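Local coordinates for protein decapping nuclease RAI1 (Scheffersomyces stipitis, PDB 5ULJ) that removes the entire NAD cap from the 5' end of NAD-capped RNAs, using a divalent metal cation, and directly binds and stimulates the exoribonuclease RAT1, at residues Phe32-Asp37 / Tyr214-Ser219; Tyr55-Ser60 / Glu186-Leu191; Glu256-Arg261 / Val291-Arg296. All coordinates share one frame; numbering follows the deposited sequence.

Contact 1 of 3, residues Phe32-Asp37 / Tyr214-Ser219; sequences FARDID and YEQYIS. With 0WD ([[(2R,3S,4R,5R)-5-(3-aminocarbonyl-4H-pyridin-1-yl)-3,4-bis(oxidanyl)oxolan-2-yl]methoxy-oxidanyl-phosphoryl] [(2R,3S,4R,5R)-5-(6-aminopurin-9-yl)-4-oxidanyl-3-phosphonooxy-oxolan-2-yl]methyl hydrogen phosphate), chain F.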
loop_
_atom_site.group_PDB
_atom_site.type_symbol
_atom_site.label_atom_id
_atom_site.label_comp_id
_atom_site.label_asym_id
_atom_site.label_seq_id
_atom_site.Cartn_x
_atom_site.Cartn_y
_atom_site.Cartn_z
ATOM N N PHE A 32 -3.121 1.556 -13.432
ATOM C CA PHE A 32 -3.208 2.969 -13.768
ATOM C C PHE A 32 -2.115 3.708 -13.012
ATOM O O PHE A 32 -1.487 3.144 -12.116
ATOM C CB PHE A 32 -4.595 3.542 -13.447
ATOM C CG PHE A 32 -4.917 3.599 -11.978
ATOM C CD1 PHE A 32 -5.401 2.484 -11.314
ATOM C CD2 PHE A 32 -4.759 4.779 -11.268
ATOM C CE1 PHE A 32 -5.710 2.541 -9.966
ATOM C CE2 PHE A 32 -5.064 4.841 -9.920
ATOM C CZ PHE A 32 -5.540 3.720 -9.269
ATOM N N ALA A 33 -1.872 4.962 -13.374
ATOM C CA ALA A 33 -0.766 5.688 -12.769
ATOM C C ALA A 33 -1.002 7.186 -12.672
ATOM O O ALA A 33 -1.731 7.772 -13.470
ATOM C CB ALA A 33 0.517 5.420 -13.545
ATOM N N ARG A 34 -0.381 7.790 -11.667
ATOM C CA ARG A 34 -0.264 9.235 -11.570
ATOM C C ARG A 34 1.171 9.592 -11.927
ATOM O O ARG A 34 2.104 9.126 -11.276
ATOM C CB ARG A 34 -0.618 9.724 -10.165
ATOM C CG ARG A 34 -0.635 11.236 -10.010
ATOM C CD ARG A 34 -1.015 11.632 -8.590
ATOM N NE ARG A 34 0.036 11.308 -7.630
ATOM C CZ ARG A 34 -0.160 11.176 -6.322
ATOM N NH1 ARG A 34 -1.374 11.334 -5.813
ATOM N NH2 ARG A 34 0.856 10.881 -5.523
ATOM N N ASP A 35 1.359 10.396 -12.969
ATOM C CA ASP A 35 2.714 10.706 -13.409
ATOM C C ASP A 35 3.309 11.870 -12.627
ATOM O O ASP A 35 2.701 12.379 -11.685
ATOM C CB ASP A 35 2.753 10.990 -14.919
ATOM C CG ASP A 35 1.822 12.115 -15.344
ATOM O OD1 ASP A 35 1.535 13.022 -14.535
ATOM O OD2 ASP A 35 1.382 12.093 -16.512
ATOM N N ILE A 36 4.501 12.288 -13.037
ATOM C CA ILE A 36 5.273 13.289 -12.312
ATOM C C ILE A 36 4.601 14.664 -12.312
ATOM O O ILE A 36 5.003 15.561 -11.571
ATOM C CB ILE A 36 6.694 13.413 -12.909
ATOM C CG1 ILE A 36 7.672 13.991 -11.882
ATOM C CG2 ILE A 36 6.669 14.233 -14.192
ATOM C CD1 ILE A 36 9.121 13.700 -12.196
ATOM N N ASP A 37 3.569 14.822 -13.134
ATOM C CA ASP A 37 2.879 16.101 -13.251
ATOM C C ASP A 37 1.506 16.080 -12.584
ATOM O O ASP A 37 0.762 17.059 -12.650
ATOM C CB ASP A 37 2.745 16.489 -14.724
ATOM C CG ASP A 37 4.083 16.543 -15.433
ATOM O OD1 ASP A 37 5.012 17.189 -14.904
ATOM O OD2 ASP A 37 4.210 15.931 -16.514
ATOM N N TYR A 214 5.040 12.394 -6.546
ATOM C CA TYR A 214 3.922 12.487 -7.479
ATOM C C TYR A 214 3.742 11.179 -8.238
ATOM O O TYR A 214 2.628 10.669 -8.362
ATOM C CB TYR A 214 4.137 13.631 -8.473
ATOM C CG TYR A 214 3.645 14.976 -7.996
ATOM C CD1 TYR A 214 4.429 15.774 -7.174
ATOM C CD2 TYR A 214 2.397 15.454 -8.375
ATOM C CE1 TYR A 214 3.984 17.007 -6.739
ATOM C CE2 TYR A 214 1.942 16.686 -7.944
ATOM C CZ TYR A 214 2.740 17.457 -7.127
ATOM O OH TYR A 214 2.291 18.684 -6.696
ATOM N N GLU A 215 4.849 10.649 -8.748
ATOM C CA GLU A 215 4.834 9.420 -9.534
ATOM C C GLU A 215 4.336 8.231 -8.723
ATOM O O GLU A 215 4.944 7.845 -7.725
ATOM C CB GLU A 215 6.230 9.122 -10.089
ATOM C CG GLU A 215 6.710 10.117 -11.130
ATOM C CD GLU A 215 8.112 9.814 -11.624
ATOM O OE1 GLU A 215 9.001 9.571 -10.781
ATOM O OE2 GLU A 215 8.324 9.817 -12.855
ATOM N N GLN A 216 3.222 7.658 -9.160
ATOM C CA GLN A 216 2.643 6.495 -8.501
ATOM C C GLN A 216 2.125 5.499 -9.530
ATOM O O GLN A 216 1.167 5.781 -10.247
ATOM C CB GLN A 216 1.510 6.915 -7.560
ATOM C CG GLN A 216 1.960 7.714 -6.347
ATOM C CD GLN A 216 2.575 6.842 -5.270
ATOM O OE1 GLN A 216 3.768 6.542 -5.304
ATOM N NE2 GLN A 216 1.759 6.430 -4.307
ATOM N N TYR A 217 2.771 4.341 -9.607
ATOM C CA TYR A 217 2.318 3.270 -10.487
ATOM C C TYR A 217 1.443 2.305 -9.699
ATOM O O TYR A 217 1.929 1.587 -8.824
ATOM C CB TYR A 217 3.509 2.534 -11.108
ATOM C CG TYR A 217 3.127 1.384 -12.014
ATOM C CD1 TYR A 217 2.831 1.599 -13.355
ATOM C CD2 TYR A 217 3.071 0.082 -11.533
ATOM C CE1 TYR A 217 2.484 0.550 -14.188
ATOM C CE2 TYR A 217 2.726 -0.972 -12.358
ATOM C CZ TYR A 217 2.434 -0.733 -13.684
ATOM O OH TYR A 217 2.090 -1.783 -14.506
ATOM N N ILE A 218 0.152 2.293 -10.009
ATOM C CA ILE A 218 -0.796 1.483 -9.255
ATOM C C ILE A 218 -1.191 0.214 -9.996
ATOM O O ILE A 218 -1.836 0.266 -11.041
ATOM C CB ILE A 218 -2.078 2.270 -8.927
ATOM C CG1 ILE A 218 -1.735 3.608 -8.267
ATOM C CG2 ILE A 218 -2.996 1.438 -8.037
ATOM C CD1 ILE A 218 -0.998 3.473 -6.955
ATOM N N SER A 219 -0.796 -0.927 -9.442
ATOM C CA SER A 219 -1.255 -2.214 -9.941
ATOM C C SER A 219 -2.581 -2.561 -9.278
ATOM O O SER A 219 -2.786 -2.273 -8.099
ATOM C CB SER A 219 -0.214 -3.303 -9.671
ATOM O OG SER A 219 -0.705 -4.582 -10.034
HETATM C C1M 0WD F . -3.032 6.570 -2.327
HETATM C C2M 0WD F . -2.274 6.083 -1.124
HETATM O O2M 0WD F . -2.338 7.046 -0.061
HETATM C C3M 0WD F . -0.917 6.081 -1.755
HETATM O O3M 0WD F . -0.593 7.434 -2.081
HETATM O O4M 0WD F . -2.658 5.554 -3.280
HETATM C C4M 0WD F . -1.230 5.324 -3.050
HETATM C C5M 0WD F . -0.940 3.818 -2.943
HETATM O O5M 0WD F . -1.890 3.136 -2.120
HETATM P PN 0WD F . -1.385 1.882 -1.242
HETATM O O1N 0WD F . -0.434 1.351 -2.244
HETATM O O2N 0WD F . -2.682 1.253 -0.911
HETATM O O3P 0WD F . -0.620 2.546 0.006
HETATM P PA 0WD F . 0.593 1.927 0.847
HETATM O O1A 0WD F . 0.537 2.475 2.219
HETATM O O2A 0WD F . 0.627 0.462 0.648
HETATM O O5B 0WD F . 1.863 2.576 0.096
HETATM C C5B 0WD F . 2.612 3.617 0.726
HETATM C C4B 0WD F . 3.125 4.599 -0.332
HETATM C C3B 0WD F . 4.497 5.116 0.012
HETATM O O3B 0WD F . 5.495 4.084 -0.106
HETATM P "P2'" 0WD F . 6.092 3.370 1.185
HETATM O OP2 0WD F . 7.468 3.062 0.735
HETATM O OP1 0WD F . 6.011 4.404 2.226
HETATM O OP3 0WD F . 5.231 2.192 1.368
HETATM O O4B 0WD F . 2.373 5.834 -0.327
HETATM C C1B 0WD F . 3.279 6.825 -0.913
HETATM C C2B 0WD F . 4.587 6.072 -1.134
HETATM O O2B 0WD F . 4.507 5.334 -2.358
HETATM O O HOH W 1 5.951 10.303 -14.857
#
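F32-R34 pairs with Q216-I218 as two antiparallel strand ends, beside the pocket that holds the dinucleotide, to which Q216 contributes. F32 and I218 form one hydrogen-bonded pair, R34 and Q216 the next; in the first, F32 N gives a bond of 3.0 Å to I218 O. Between them sits the non-hydrogen-bonded pair A33-Y217, CA atoms 4.5 Å apart as such pairs are; the methyl of A33 takes little room beneath helix 44-50. On the face carrying F32 and I218, the branched carbon I218 CB lies over the phenyl ring, 3.8 Å from its centroid, a CH-pi contact. The ring reaches it because CG of F32 stands between the backbone N and carbonyl carbon (chi1 67°), folding the ring back over the isoleucine. R34 carries the pairing past the end of the strand: its NE donates to Y214 O at 2.8 Å, almost straight (168°) and on a lone pair in the carbonyl plane. A long, bent arginine suits this place, since its NH1 is left to bond N83 of the ligand pocket. Farther along, I36 CB rests on the aliphatic E215 CG at 3.7 Å, and one water joins I36 N to E215 OE2. Strand 228-239 continues the sheet beyond Y217, helix 88-101 packs on F32, and helix 44-50 covers A33 and Y217.

Contact 2 of 3, residues Tyr55-Ser60 / Glu186-Leu191; sequences YYLPDS and EAIATL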
loop_
_atom_site.group_PDB
_atom_site.type_symbol
_atom_site.label_atom_id
_atom_site.label_comp_id
_atom_site.label_asym_id
_atom_site.label_seq_id
_atom_site.Cartn_x
_atom_site.Cartn_y
_atom_site.Cartn_z
ATOM N N TYR A 55 14.708 -1.270 -12.085
ATOM C CA TYR A 55 15.744 -1.294 -11.060
ATOM C C TYR A 55 17.144 -1.298 -11.660
ATOM O O TYR A 55 17.462 -2.114 -12.525
ATOM C CB TYR A 55 15.572 -2.511 -10.150
ATOM C CG TYR A 55 16.534 -2.529 -8.982
ATOM C CD1 TYR A 55 16.309 -1.737 -7.863
ATOM C CD2 TYR A 55 17.666 -3.332 -8.999
ATOM C CE1 TYR A 55 17.183 -1.747 -6.794
ATOM C CE2 TYR A 55 18.547 -3.349 -7.932
ATOM C CZ TYR A 55 18.300 -2.553 -6.833
ATOM O OH TYR A 55 19.171 -2.563 -5.768
ATOM N N TYR A 56 17.977 -0.375 -11.192
ATOM C CA TYR A 56 19.380 -0.344 -11.579
ATOM C C TYR A 56 20.222 0.321 -10.502
ATOM O O TYR A 56 20.177 1.539 -10.323
ATOM C CB TYR A 56 19.569 0.383 -12.909
ATOM C CG TYR A 56 21.023 0.527 -13.293
ATOM C CD1 TYR A 56 21.806 -0.592 -13.544
ATOM C CD2 TYR A 56 21.617 1.778 -13.391
ATOM C CE1 TYR A 56 23.137 -0.470 -13.889
ATOM C CE2 TYR A 56 22.948 1.910 -13.737
ATOM C CZ TYR A 56 23.703 0.783 -13.987
ATOM O OH TYR A 56 25.029 0.908 -14.330
ATOM N N LEU A 57 20.990 -0.489 -9.786
ATOM C CA LEU A 57 21.849 0.013 -8.726
ATOM C C LEU A 57 23.143 -0.787 -8.683
ATOM O O LEU A 57 23.214 -1.819 -8.017
ATOM C CB LEU A 57 21.134 -0.056 -7.375
ATOM C CG LEU A 57 21.785 0.699 -6.215
ATOM C CD1 LEU A 57 21.759 2.198 -6.468
ATOM C CD2 LEU A 57 21.093 0.360 -4.904
ATOM N N PRO A 58 24.169 -0.313 -9.405
ATOM C CA PRO A 58 25.470 -0.988 -9.446
ATOM C C PRO A 58 26.061 -1.143 -8.055
ATOM O O PRO A 58 25.943 -0.231 -7.236
ATOM C CB PRO A 58 26.334 -0.051 -10.296
ATOM C CG PRO A 58 25.373 0.770 -11.070
ATOM C CD PRO A 58 24.160 0.919 -10.209
ATOM N N ASP A 59 26.694 -2.283 -7.794
ATOM C CA ASP A 59 27.359 -2.506 -6.515
ATOM C C ASP A 59 28.566 -1.583 -6.381
ATOM O O ASP A 59 29.164 -1.477 -5.313
ATOM C CB ASP A 59 27.775 -3.970 -6.370
ATOM C CG ASP A 59 26.588 -4.915 -6.377
ATOM O OD1 ASP A 59 25.492 -4.491 -6.800
ATOM O OD2 ASP A 59 26.746 -6.078 -5.954
ATOM N N SER A 60 28.907 -0.915 -7.479
ATOM C CA SER A 60 29.976 0.072 -7.501
ATOM C C SER A 60 29.645 1.289 -6.641
ATOM O O SER A 60 30.503 1.796 -5.918
ATOM C CB SER A 60 30.255 0.514 -8.941
ATOM O OG SER A 60 30.694 1.861 -8.986
ATOM N N GLU A 186 14.868 5.701 -4.366
ATOM C CA GLU A 186 14.137 5.191 -5.518
ATOM C C GLU A 186 14.582 5.882 -6.803
ATOM O O GLU A 186 14.620 5.267 -7.867
ATOM C CB GLU A 186 12.631 5.369 -5.319
ATOM C CG GLU A 186 12.065 4.560 -4.166
ATOM C CD GLU A 186 10.576 4.767 -3.988
ATOM O OE1 GLU A 186 10.012 5.647 -4.672
ATOM O OE2 GLU A 186 9.970 4.051 -3.163
ATOM N N ALA A 187 14.925 7.161 -6.696
ATOM C CA ALA A 187 15.365 7.930 -7.854
ATOM C C ALA A 187 16.733 7.468 -8.351
ATOM O O ALA A 187 16.950 7.335 -9.555
ATOM C CB ALA A 187 15.400 9.414 -7.520
ATOM N N ILE A 188 17.650 7.218 -7.423
ATOM C CA ILE A 188 19.016 6.847 -7.785
ATOM C C ILE A 188 19.175 5.346 -8.020
ATOM O O ILE A 188 20.241 4.889 -8.435
ATOM C CB ILE A 188 20.023 7.293 -6.703
ATOM C CG1 ILE A 188 19.716 6.615 -5.366
ATOM C CG2 ILE A 188 20.008 8.808 -6.553
ATOM C CD1 ILE A 188 20.720 5.552 -4.968
ATOM N N ALA A 189 18.120 4.580 -7.760
ATOM C CA ALA A 189 18.185 3.131 -7.927
ATOM C C ALA A 189 17.308 2.641 -9.073
ATOM O O ALA A 189 17.163 1.436 -9.276
ATOM C CB ALA A 189 17.794 2.430 -6.632
ATOM N N THR A 190 16.719 3.571 -9.819
ATOM C CA THR A 190 15.845 3.196 -10.924
ATOM C C THR A 190 16.172 3.940 -12.213
ATOM O O THR A 190 16.767 5.017 -12.196
ATOM C CB THR A 190 14.360 3.446 -10.587
ATOM O OG1 THR A 190 14.180 4.811 -10.188
ATOM C CG2 THR A 190 13.898 2.525 -9.468
ATOM N N LEU A 191 15.772 3.342 -13.330
ATOM C CA LEU A 191 15.891 3.966 -14.639
ATOM C C LEU A 191 14.507 4.092 -15.262
ATOM O O LEU A 191 13.657 3.224 -15.063
ATOM C CB LEU A 191 16.816 3.154 -15.548
ATOM C CG LEU A 191 18.294 3.103 -15.159
ATOM C CD1 LEU A 191 19.064 2.203 -16.113
ATOM C CD2 LEU A 191 18.889 4.501 -15.139
HETATM O O HOH W 2 19.646 4.307 -11.374
HETATM O O HOH W 3 21.827 4.110 -10.648
#
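Y56 and A189 join the loop leaving strand 54-55 to the turn between helix 169-188 and strand 190-191. The two strands make a small antiparallel sheet, with Y55 and T190 as a non-hydrogen-bonded pair. L57 supplies the main bump: its CD1 methyl enters the angle between I188 and A189, 3.8 Å from I188 CD1 and 4.0 Å from A189 CB. Swinging CG away from the backbone N (chi1 -168°) carries that branch across to the turn, and alanine's lone methyl leaves room for it. The ring of Y55 also comes near A189 and meets A189 O obliquely, CD1 at 3.6 Å. Next along, L191 lays its CD1 methyl against the root of the Y56 side chain, 3.7 Å from Y56 CB, and runs on slantwise beside CG and CD2, while P58 CD covers one face of the same ring. Were Y56 an alanine, the L191 methyl and P58 CD would probably lose the aromatic surface between them and a gap would open. The backbone bond is single but straight: Y56 N donates to A189 O at 2.8 Å (172°), approaching from above the carbonyl plane. The chemistry is therefore mainly apolar, with one direct backbone bond and two waters lying between the acceptors Y56 O and I188 O, where the chain leaves the helix bearing the metal-binding residue E186.

Contact 3 of 3, residues Glu256-Arg261 / Val291-Arg296; sequences ELKTTR and VVYGFR. With CA (calcium ion), chain E; 0WD ([[(2R,3S,4R,5R)-5-(3-aminocarbonyl-4H-pyridin-1-yl)-3,4-bis(oxidanyl)oxolan-2-yl]methoxy-oxidanyl-phosphoryl] [(2R,3S,4R,5R)-5-(6-aminopurin-9-yl)-4-oxidanyl-3-phosphonooxy-oxolan-2-yl]methyl hydrogen phosphate), chain F.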
loop_
_atom_site.group_PDB
_atom_site.type_symbol
_atom_site.label_atom_id
_atom_site.label_comp_id
_atom_site.label_asym_id
_atom_site.label_seq_id
_atom_site.Cartn_x
_atom_site.Cartn_y
_atom_site.Cartn_z
ATOM N N GLU A 256 9.850 -3.943 -4.670
ATOM C CA GLU A 256 9.598 -2.914 -3.674
ATOM C C GLU A 256 10.925 -2.321 -3.208
ATOM O O GLU A 256 11.892 -3.049 -2.987
ATOM C CB GLU A 256 8.818 -3.483 -2.489
ATOM C CG GLU A 256 8.315 -2.429 -1.519
ATOM C CD GLU A 256 7.220 -1.562 -2.112
ATOM O OE1 GLU A 256 6.589 -1.987 -3.103
ATOM O OE2 GLU A 256 6.993 -0.452 -1.588
ATOM N N LEU A 257 10.967 -1.001 -3.067
ATOM C CA LEU A 257 12.181 -0.319 -2.631
ATOM C C LEU A 257 11.966 0.369 -1.287
ATOM O O LEU A 257 11.015 1.130 -1.115
ATOM C CB LEU A 257 12.634 0.696 -3.681
ATOM C CG LEU A 257 12.964 0.128 -5.064
ATOM C CD1 LEU A 257 13.479 1.220 -5.987
ATOM C CD2 LEU A 257 13.972 -1.007 -4.954
ATOM N N LYS A 258 12.851 0.092 -0.335
ATOM C CA LYS A 258 12.733 0.651 1.008
ATOM C C LYS A 258 14.069 1.178 1.515
ATOM O O LYS A 258 15.129 0.759 1.049
ATOM C CB LYS A 258 12.198 -0.400 1.982
ATOM C CG LYS A 258 10.863 -1.016 1.599
ATOM C CD LYS A 258 9.720 -0.040 1.798
ATOM C CE LYS A 258 8.382 -0.750 1.693
ATOM N NZ LYS A 258 7.235 0.182 1.859
ATOM N N THR A 259 14.016 2.095 2.476
ATOM C CA THR A 259 15.221 2.575 3.142
ATOM C C THR A 259 15.078 2.505 4.655
ATOM O O THR A 259 13.975 2.607 5.191
ATOM C CB THR A 259 15.563 4.024 2.751
ATOM O OG1 THR A 259 14.493 4.895 3.136
ATOM C CG2 THR A 259 15.780 4.127 1.266
ATOM N N THR A 260 16.206 2.332 5.334
ATOM C CA THR A 260 16.236 2.308 6.789
ATOM C C THR A 260 17.661 2.551 7.270
ATOM O O THR A 260 18.607 2.473 6.488
ATOM C CB THR A 260 15.716 0.971 7.352
ATOM O OG1 THR A 260 15.464 1.102 8.757
ATOM C CG2 THR A 260 16.727 -0.141 7.116
ATOM N N ARG A 261 17.812 2.853 8.554
ATOM C CA ARG A 261 19.133 3.107 9.111
ATOM C C ARG A 261 19.909 1.803 9.277
ATOM O O ARG A 261 19.318 0.751 9.523
ATOM C CB ARG A 261 19.021 3.836 10.453
ATOM C CG ARG A 261 20.364 4.185 11.075
ATOM C CD ARG A 261 20.214 4.940 12.379
ATOM N NE ARG A 261 21.512 5.170 13.006
ATOM C CZ ARG A 261 21.697 5.906 14.096
ATOM N NH1 ARG A 261 20.664 6.492 14.685
ATOM N NH2 ARG A 261 22.916 6.059 14.595
ATOM N N VAL A 291 11.996 -7.473 -2.551
ATOM C CA VAL A 291 12.165 -6.200 -1.860
ATOM C C VAL A 291 13.641 -5.858 -1.732
ATOM O O VAL A 291 14.456 -6.721 -1.416
ATOM C CB VAL A 291 11.561 -6.207 -0.441
ATOM C CG1 VAL A 291 11.327 -4.778 0.026
ATOM C CG2 VAL A 291 10.274 -7.004 -0.398
ATOM N N VAL A 292 13.980 -4.595 -1.969
ATOM C CA VAL A 292 15.344 -4.129 -1.764
ATOM C C VAL A 292 15.383 -3.046 -0.691
ATOM O O VAL A 292 14.672 -2.044 -0.773
ATOM C CB VAL A 292 15.966 -3.594 -3.072
ATOM C CG1 VAL A 292 17.057 -2.575 -2.779
ATOM C CG2 VAL A 292 16.522 -4.744 -3.895
ATOM N N TYR A 293 16.206 -3.272 0.328
ATOM C CA TYR A 293 16.409 -2.299 1.389
ATOM C C TYR A 293 17.748 -1.594 1.227
ATOM O O TYR A 293 18.786 -2.240 1.082
ATOM C CB TYR A 293 16.342 -2.971 2.762
ATOM C CG TYR A 293 15.009 -2.837 3.464
ATOM C CD1 TYR A 293 14.726 -1.731 4.255
ATOM C CD2 TYR A 293 14.039 -3.823 3.345
ATOM C CE1 TYR A 293 13.512 -1.608 4.905
ATOM C CE2 TYR A 293 12.820 -3.708 3.989
ATOM C CZ TYR A 293 12.562 -2.598 4.766
ATOM O OH TYR A 293 11.350 -2.480 5.408
ATOM N N GLY A 294 17.716 -0.266 1.244
ATOM C CA GLY A 294 18.932 0.523 1.283
ATOM C C GLY A 294 19.214 0.938 2.713
ATOM O O GLY A 294 18.338 1.476 3.391
ATOM N N PHE A 295 20.430 0.681 3.180
ATOM C CA PHE A 295 20.799 1.004 4.553
ATOM C C PHE A 295 21.686 2.244 4.609
ATOM O O PHE A 295 22.747 2.293 3.986
ATOM C CB PHE A 295 21.503 -0.186 5.212
ATOM C CG PHE A 295 20.633 -1.406 5.344
ATOM C CD1 PHE A 295 20.535 -2.321 4.307
ATOM C CD2 PHE A 295 19.913 -1.638 6.504
ATOM C CE1 PHE A 295 19.736 -3.444 4.424
ATOM C CE2 PHE A 295 19.111 -2.760 6.628
ATOM C CZ PHE A 295 19.022 -3.663 5.586
ATOM N N ARG A 296 21.239 3.245 5.360
ATOM C CA ARG A 296 21.935 4.525 5.448
ATOM C C ARG A 296 22.436 4.801 6.862
ATOM O O ARG A 296 21.916 4.246 7.829
ATOM C CB ARG A 296 21.009 5.658 5.001
ATOM C CG ARG A 296 19.691 5.687 5.758
ATOM C CD ARG A 296 19.179 7.101 5.952
ATOM N NE ARG A 296 18.060 7.143 6.889
ATOM C CZ ARG A 296 18.193 7.279 8.205
ATOM N NH1 ARG A 296 19.401 7.384 8.743
ATOM N NH2 ARG A 296 17.121 7.305 8.983
HETATM CA CA CA E . 8.533 1.947 -1.454
HETATM C C1M 0WD F . -3.032 6.570 -2.327
HETATM C C2M 0WD F . -2.274 6.083 -1.124
HETATM O O2M 0WD F . -2.338 7.046 -0.061
HETATM C C3M 0WD F . -0.917 6.081 -1.755
HETATM O O3M 0WD F . -0.593 7.434 -2.081
HETATM O O4M 0WD F . -2.658 5.554 -3.280
HETATM C C4M 0WD F . -1.230 5.324 -3.050
HETATM C C5M 0WD F . -0.940 3.818 -2.943
HETATM O O5M 0WD F . -1.890 3.136 -2.120
HETATM P PN 0WD F . -1.385 1.882 -1.242
HETATM O O1N 0WD F . -0.434 1.351 -2.244
HETATM O O2N 0WD F . -2.682 1.253 -0.911
HETATM O O3P 0WD F . -0.620 2.546 0.006
HETATM P PA 0WD F . 0.593 1.927 0.847
HETATM O O1A 0WD F . 0.537 2.475 2.219
HETATM O O2A 0WD F . 0.627 0.462 0.648
HETATM O O5B 0WD F . 1.863 2.576 0.096
HETATM C C5B 0WD F . 2.612 3.617 0.726
HETATM C C4B 0WD F . 3.125 4.599 -0.332
HETATM C C3B 0WD F . 4.497 5.116 0.012
HETATM O O3B 0WD F . 5.495 4.084 -0.106
HETATM P "P2'" 0WD F . 6.092 3.370 1.185
HETATM O OP2 0WD F . 7.468 3.062 0.735
HETATM O OP1 0WD F . 6.011 4.404 2.226
HETATM O OP3 0WD F . 5.231 2.192 1.368
HETATM O O4B 0WD F . 2.373 5.834 -0.327
HETATM C C1B 0WD F . 3.279 6.825 -0.913
HETATM C C2B 0WD F . 4.587 6.072 -1.134
HETATM O O2B 0WD F . 4.507 5.334 -2.358
HETATM O O HOH W 4 16.004 6.323 5.868
HETATM O O HOH W 5 7.735 4.447 -2.418
HETATM O O HOH W 6 6.101 1.552 -2.274
#
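E256-R261 and V291-R296 are neighbouring parallel strands of a beta-alpha-beta unit whose connection is helix 266-286, part of the PD-(D/E)XK nuclease core. Five backbone hydrogen bonds hold them in register, passing alternately from one strand to the other; V292 N to E256 O, for example, is 2.8 Å long. G294 takes its place in this ladder through both its N and its O, bonding K258 O and T260 N.

The apolar contacts differ on the two faces. L257 CD2 meets V292 CB at 3.8 Å; a beta-branched valine suits the extended strand. On the face of K258 and Y293, the lysine lays its CB over the tyrosine ring, 3.5 Å from the centroid and 16° off the normal, a CH-pi contact; farther along, T260 CG2 packs obliquely on the F295 ring. These aromatic rings lie under helix 266-286: Y293 OH bonds T279, and both rings meet F272 edge-to-face.

Charge gathers at the ligand end. K258 turns back at chi2 (-73°), which carries its amine away from the tyrosine toward the 3'-phosphate; NZ lies 2.9 Å from OP3 of the dinucleotide, makes a weak hydrogen bond to OP2, is hydrogen-bonded to Q282, and forms a salt bridge with E256 OE2. Such a lysine probably helps to balance the phosphate and carboxylate charges. At the far end R261 and R296 cross at about a right angle, the aliphatic part of R261 lying over the R296 guanidinium, while R261 NH2 forms salt bridges with D298 and E264.

Metal coordination joins a side chain to the backbone: E256 OE2, D237, a phosphate oxygen and two waters surround the calcium ion, and the carbonyl oxygen L257 O binds it at 2.6 Å.

Overall arrangement
Contacts 1 and 3 meet the dinucleotide from different places, their centres about 21 Å apart and their nearest atoms about 8 Å: the side chain of Q216 of contact 1 lies beside its two riboses, while K258 of contact 3 reaches its 3'-phosphate next to the calcium ion. Strand 228-239 lies between strands 216-225 and 254-261 and carries E235 and D237 into the site. Contact 2 backs the metal end: its centre is about 12 Å from that of contact 3, and the two touch directly, with T190 CG2 3.7 Å from L257 CD1 and Y55 OH 3.7 Å from V292 CG1. E186, a metal-binding residue, also stands next to L257, its OE2 3.7 Å from L257 O.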